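PDB 2PQG: ribosome-inactivating protein 3 from Zea mays, which belongs to the ribosome-inactivating protein family, whose fold combines a mixed beta-sheet with many helices and long loops. Local coordinates for residues K34-P39 against A257-Q262; P42-V47 against R68-Y73. All coordinates share one frame; numbering follows the deposited sequence.

Contact 1. Residues K34-P39 against A257-Q262; sequences KGIFQP and ALVKNQ
Gln38 lies against the backbone of Ala257, and its side chain can be followed atom by atom across the junction. CB sits 3.1 Å from Ala257 O, and CG stays with the same carbonyl at 3.3 Å, so the aliphatic root of the glutamine packs on a peptide group. A turn about the CB-CG bond (chi2 89°) sets CD beside Val259, and the two side chains cross at about a right angle. At the tip, OE1 stands 3.9 Å from Val259 CG1, while NE2 hydrogen-bonds to the carbonyl of Val256, just ahead of the segment 257-262. The two segments are irregular loops: 34-39 belongs to the connection from helix 15-27 to strand 51-57 of the mixed sheet, and 257-262 to the C-terminal tail beyond helix 249-252. One backbone bond ties them, Val259 N to Pro39 O at 3.2 Å. On one flank of it the Pro39 ring meets Leu258, CB to CD2 at 3.8 Å, beside Ile27 of helix 15-27. On another, Ile36 CG2 reaches Val259 CG2 at 4.0 Å, with Ala231 of helix 220-232 also against the isoleucine.

Contact 2. Residues P42-V47 against R68-Y73; sequences PPEKKV and RMDNLY
Pro42 opens the segment 42-47 against Met69 and Asp70, its ring carbon CD 3.7 Å from Met69 O. Its own carbonyl oxygen lies 3.3 Å from Asp70 CB and shares a water with Asp70 O, the water donating to both. Pro43 takes part through its carbonyl oxygen, which also lies near Asp70 CB. At Glu44, CG stands anti to the backbone N, chi1 -172°, and passes 3.6 Å from Arg68 NH2; the extended chain beyond carries OE1 to Asn71, where ND2 gives it a long, weak hydrogen bond and the amide is turned nearly perpendicular to the carboxylate, 86° between planes. Lys45 contributes its backbone: its O accepts from Arg68 NH2 at 2.7 Å, at the edge of the guanidinium and close to its plane. Lys46 O is a more distant neighbour, 4.0 Å from Arg68 NH1. Arg68 ends strand 62-68, just before the hairpin turn leading to strand 74-78. It grips Asp70 side-on in a salt bridge with two bonds, NE to OD1 at 2.9 Å, practically straight, and NH2 to OD2 at 2.8 Å. NH2 thus serves the aspartate and the passing backbone together. This pairing holds the guanidinium in place for Lys45 O, and the positive charge of the arginine probably eases the closeness of the Glu44 and Asp70 carboxylates.

Both contacts use the connection between helix 15-27 and strand 51-57, whose earlier part, 34-39, meets the C-terminal tail and whose later part, 42-47, meets the hairpin turn 68-73. Contact 2 is nested in the long loop of chain closed by contact 1, and their centres are about 14 Å apart. Neither is fully buried: contact 1 has no exposed residue among those that touch and combines apolar packing with one backbone hydrogen bond, whereas contact 2 has several and depends on charged and polar groups. They meet directly where Leu258 CD1 packs on Leu72 CD1 at 3.4 Å, and where Lys260 forms a long, weak ion pair with Glu44.

Contact 1. Residues K34-P39 against A257-Q262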
loop_
_atom_site.group_PDB
_atom_site.type_symbol
_atom_site.label_atom_id
_atom_site.label_comp_id
_atom_site.label_asym_id
_atom_site.label_seq_id
_atom_site.Cartn_x
_atom_site.Cartn_y
_atom_site.Cartn_z
ATOM N N LYS A 34 -10.629 3.692 24.537
ATOM C CA LYS A 34 -10.066 4.532 25.591
ATOM C C LYS A 34 -8.574 4.223 25.742
ATOM O O LYS A 34 -8.175 3.056 25.762
ATOM C CB LYS A 34 -10.795 4.264 26.915
ATOM C CG LYS A 34 -10.360 5.159 28.071
ATOM C CD LYS A 34 -10.639 4.511 29.426
ATOM C CE LYS A 34 -12.044 4.794 29.935
ATOM N NZ LYS A 34 -13.100 4.351 28.988
ATOM N N GLY A 35 -7.751 5.262 25.836
ATOM C CA GLY A 35 -6.323 5.045 25.988
ATOM C C GLY A 35 -5.575 4.892 24.680
ATOM O O GLY A 35 -4.351 4.777 24.670
ATOM N N ILE A 36 -6.309 4.887 23.573
ATOM C CA ILE A 36 -5.714 4.755 22.250
ATOM C C ILE A 36 -6.054 6.001 21.425
ATOM O O ILE A 36 -7.191 6.170 20.981
ATOM C CB ILE A 36 -6.248 3.488 21.525
ATOM C CG1 ILE A 36 -5.954 2.248 22.369
ATOM C CG2 ILE A 36 -5.586 3.337 20.164
ATOM C CD1 ILE A 36 -6.332 0.925 21.705
ATOM N N PHE A 37 -5.069 6.876 21.233
ATOM C CA PHE A 37 -5.268 8.102 20.468
ATOM C C PHE A 37 -5.824 7.838 19.068
ATOM O O PHE A 37 -6.795 8.466 18.661
ATOM C CB PHE A 37 -3.949 8.872 20.348
ATOM C CG PHE A 37 -3.449 9.442 21.648
ATOM C CD1 PHE A 37 -2.081 9.634 21.851
ATOM C CD2 PHE A 37 -4.336 9.808 22.663
ATOM C CE1 PHE A 37 -1.599 10.179 23.046
ATOM C CE2 PHE A 37 -3.867 10.355 23.863
ATOM C CZ PHE A 37 -2.494 10.541 24.053
ATOM N N GLN A 38 -5.218 6.907 18.336
ATOM C CA GLN A 38 -5.661 6.597 16.981
ATOM C C GLN A 38 -6.941 5.784 16.906
ATOM O O GLN A 38 -7.232 4.980 17.786
ATOM C CB GLN A 38 -4.594 5.806 16.220
ATOM C CG GLN A 38 -3.219 6.426 16.193
ATOM C CD GLN A 38 -2.370 6.010 17.374
ATOM O OE1 GLN A 38 -2.863 5.415 18.335
ATOM N NE2 GLN A 38 -1.082 6.330 17.313
ATOM N N PRO A 39 -7.735 6.000 15.847
ATOM C CA PRO A 39 -8.979 5.258 15.664
ATOM C C PRO A 39 -8.612 3.796 15.427
ATOM O O PRO A 39 -7.575 3.504 14.831
ATOM C CB PRO A 39 -9.576 5.898 14.417
ATOM C CG PRO A 39 -9.171 7.309 14.558
ATOM C CD PRO A 39 -7.724 7.202 14.994
ATOM N N ALA A 257 -1.365 6.446 12.283
ATOM C CA ALA A 257 -2.602 7.216 12.270
ATOM C C ALA A 257 -3.783 6.317 12.597
ATOM O O ALA A 257 -4.703 6.730 13.291
ATOM C CB ALA A 257 -2.798 7.877 10.900
ATOM N N LEU A 258 -3.749 5.084 12.103
ATOM C CA LEU A 258 -4.823 4.132 12.357
ATOM C C LEU A 258 -4.258 2.790 12.821
ATOM O O LEU A 258 -3.392 2.209 12.158
ATOM C CB LEU A 258 -5.646 3.926 11.088
ATOM C CG LEU A 258 -6.298 5.164 10.467
ATOM C CD1 LEU A 258 -6.764 4.822 9.056
ATOM C CD2 LEU A 258 -7.454 5.646 11.332
ATOM N N VAL A 259 -4.751 2.287 13.952
ATOM C CA VAL A 259 -4.256 1.018 14.461
ATOM C C VAL A 259 -5.139 -0.169 14.160
ATOM O O VAL A 259 -6.362 -0.064 14.056
ATOM C CB VAL A 259 -4.024 1.051 15.980
ATOM C CG1 VAL A 259 -3.000 2.108 16.315
ATOM C CG2 VAL A 259 -5.330 1.294 16.706
ATOM N N LYS A 260 -4.476 -1.311 14.032
ATOM C CA LYS A 260 -5.111 -2.582 13.757
ATOM C C LYS A 260 -5.839 -3.073 15.013
ATOM O O LYS A 260 -5.245 -3.173 16.098
ATOM C CB LYS A 260 -4.033 -3.567 13.338
ATOM C CG LYS A 260 -4.530 -4.879 12.813
ATOM C CD LYS A 260 -3.388 -5.558 12.089
ATOM C CE LYS A 260 -3.774 -6.921 11.574
ATOM N NZ LYS A 260 -5.065 -7.355 12.161
ATOM N N ASN A 261 -7.129 -3.360 14.851
ATOM C CA ASN A 261 -7.968 -3.826 15.944
ATOM C C ASN A 261 -7.495 -5.153 16.509
ATOM O O ASN A 261 -7.436 -6.157 15.791
ATOM C CB ASN A 261 -9.412 -3.998 15.475
ATOM C CG ASN A 261 -10.418 -3.928 16.623
ATOM O OD1 ASN A 261 -10.140 -4.349 17.755
ATOM N ND2 ASN A 261 -11.604 -3.404 16.325
ATOM N N GLN A 262 -7.171 -5.156 17.801
ATOM C CA GLN A 262 -6.739 -6.372 18.468
ATOM C C GLN A 262 -7.968 -7.193 18.867
ATOM O O GLN A 262 -7.898 -8.419 18.984
ATOM C CB GLN A 262 -5.899 -6.038 19.698
ATOM C CG GLN A 262 -4.474 -5.655 19.364
ATOM C CD GLN A 262 -4.056 -6.065 17.959
ATOM O OE1 GLN A 262 -4.076 -5.250 17.037
ATOM N NE2 GLN A 262 -3.683 -7.331 17.791
#

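Contact 2. Residues P42-V47 against R68-Y73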
loop_
_atom_site.group_PDB
_atom_site.type_symbol
_atom_site.label_atom_id
_atom_site.label_comp_id
_atom_site.label_asym_id
_atom_site.label_seq_id
_atom_site.Cartn_x
_atom_site.Cartn_y
_atom_site.Cartn_z
ATOM N N PRO A 42 -11.898 -1.660 11.775
ATOM C CA PRO A 42 -12.832 -2.768 11.997
ATOM C C PRO A 42 -12.066 -4.069 12.226
ATOM O O PRO A 42 -10.995 -4.268 11.657
ATOM C CB PRO A 42 -13.633 -2.804 10.698
ATOM C CG PRO A 42 -13.589 -1.374 10.225
ATOM C CD PRO A 42 -12.170 -0.989 10.488
ATOM N N PRO A 43 -12.600 -4.973 13.067
ATOM C CA PRO A 43 -11.913 -6.244 13.326
ATOM C C PRO A 43 -11.733 -7.059 12.059
ATOM O O PRO A 43 -12.619 -7.107 11.202
ATOM C CB PRO A 43 -12.824 -6.932 14.341
ATOM C CG PRO A 43 -14.176 -6.372 14.015
ATOM C CD PRO A 43 -13.872 -4.911 13.805
ATOM N N GLU A 44 -10.579 -7.705 11.948
ATOM C CA GLU A 44 -10.273 -8.503 10.779
ATOM C C GLU A 44 -11.051 -9.810 10.742
ATOM O O GLU A 44 -11.319 -10.414 11.776
ATOM C CB GLU A 44 -8.771 -8.778 10.726
ATOM C CG GLU A 44 -8.326 -9.448 9.441
ATOM C CD GLU A 44 -6.872 -9.192 9.130
ATOM O OE1 GLU A 44 -6.462 -8.010 9.181
ATOM O OE2 GLU A 44 -6.149 -10.166 8.825
ATOM N N LYS A 45 -11.420 -10.226 9.535
ATOM C CA LYS A 45 -12.158 -11.469 9.297
ATOM C C LYS A 45 -11.561 -12.160 8.092
ATOM O O LYS A 45 -10.853 -11.536 7.305
ATOM C CB LYS A 45 -13.615 -11.197 8.965
ATOM C CG LYS A 45 -14.417 -10.606 10.070
ATOM C CD LYS A 45 -15.837 -10.424 9.601
ATOM C CE LYS A 45 -16.670 -9.793 10.683
ATOM N NZ LYS A 45 -16.774 -10.698 11.862
ATOM N N LYS A 46 -11.868 -13.443 7.938
ATOM C CA LYS A 46 -11.375 -14.209 6.800
ATOM C C LYS A 46 -11.837 -13.518 5.510
ATOM O O LYS A 46 -11.072 -13.373 4.550
ATOM C CB LYS A 46 -11.934 -15.629 6.833
ATOM C CG LYS A 46 -10.876 -16.700 6.634
ATOM C CD LYS A 46 -11.499 -18.021 6.208
ATOM C CE LYS A 46 -10.476 -19.147 6.237
ATOM N NZ LYS A 46 -11.056 -20.396 6.810
ATOM N N VAL A 47 -13.098 -13.089 5.497
ATOM C CA VAL A 47 -13.663 -12.420 4.313
ATOM C C VAL A 47 -13.874 -10.920 4.559
ATOM O O VAL A 47 -14.809 -10.522 5.242
ATOM C CB VAL A 47 -15.007 -13.038 3.898
ATOM C CG1 VAL A 47 -15.279 -12.740 2.418
ATOM C CG2 VAL A 47 -15.010 -14.525 4.165
ATOM N N ARG A 68 -8.945 -3.627 1.702
ATOM C CA ARG A 68 -9.697 -4.131 2.851
ATOM C C ARG A 68 -9.758 -3.019 3.882
ATOM O O ARG A 68 -8.756 -2.364 4.150
ATOM C CB ARG A 68 -8.989 -5.320 3.504
ATOM C CG ARG A 68 -8.772 -6.522 2.626
ATOM C CD ARG A 68 -7.954 -7.571 3.370
ATOM N NE ARG A 68 -8.589 -8.008 4.613
ATOM C CZ ARG A 68 -8.873 -9.274 4.901
ATOM N NH1 ARG A 68 -8.577 -10.233 4.029
ATOM N NH2 ARG A 68 -9.451 -9.583 6.056
ATOM N N MET A 69 -10.926 -2.805 4.467
ATOM C CA MET A 69 -11.066 -1.773 5.485
ATOM C C MET A 69 -10.452 -2.216 6.806
ATOM O O MET A 69 -9.909 -1.394 7.541
ATOM C CB MET A 69 -12.540 -1.443 5.697
ATOM C CG MET A 69 -13.004 -0.262 4.898
ATOM S SD MET A 69 -12.422 1.234 5.698
ATOM C CE MET A 69 -13.838 1.578 6.693
ATOM N N ASP A 70 -10.517 -3.514 7.101
ATOM C CA ASP A 70 -9.981 -4.003 8.362
ATOM C C ASP A 70 -8.471 -3.818 8.574
ATOM O O ASP A 70 -8.050 -3.442 9.666
ATOM C CB ASP A 70 -10.396 -5.470 8.612
ATOM C CG ASP A 70 -10.144 -6.381 7.425
ATOM O OD1 ASP A 70 -9.282 -6.053 6.586
ATOM O OD2 ASP A 70 -10.805 -7.441 7.348
ATOM N N ASN A 71 -7.648 -4.065 7.558
ATOM C CA ASN A 71 -6.209 -3.877 7.745
ATOM C C ASN A 71 -5.627 -2.819 6.808
ATOM O O ASN A 71 -4.419 -2.586 6.794
ATOM C CB ASN A 71 -5.456 -5.199 7.566
ATOM C CG ASN A 71 -5.578 -5.755 6.169
ATOM O OD1 ASN A 71 -5.836 -5.021 5.212
ATOM N ND2 ASN A 71 -5.376 -7.060 6.036
ATOM N N LEU A 72 -6.504 -2.169 6.045
ATOM C CA LEU A 72 -6.119 -1.132 5.087
ATOM C C LEU A 72 -5.066 -1.595 4.089
ATOM O O LEU A 72 -4.158 -0.841 3.735
ATOM C CB LEU A 72 -5.620 0.135 5.804
ATOM C CG LEU A 72 -6.664 1.099 6.390
ATOM C CD1 LEU A 72 -5.991 2.403 6.798
ATOM C CD2 LEU A 72 -7.747 1.384 5.358
ATOM N N TYR A 73 -5.185 -2.830 3.618
ATOM C CA TYR A 73 -4.208 -3.320 2.665
ATOM C C TYR A 73 -4.816 -3.687 1.331
ATOM O O TYR A 73 -5.946 -4.159 1.255
ATOM C CB TYR A 73 -3.467 -4.524 3.227
ATOM C CG TYR A 73 -2.037 -4.604 2.745
ATOM C CD1 TYR A 73 -1.075 -3.718 3.224
ATOM C CD2 TYR A 73 -1.646 -5.563 1.810
ATOM C CE1 TYR A 73 0.246 -3.785 2.786
ATOM C CE2 TYR A 73 -0.329 -5.637 1.362
ATOM C CZ TYR A 73 0.613 -4.748 1.857
ATOM O OH TYR A 73 1.921 -4.837 1.438
HETATM O O HOH W 1 -8.244 -4.660 12.413
#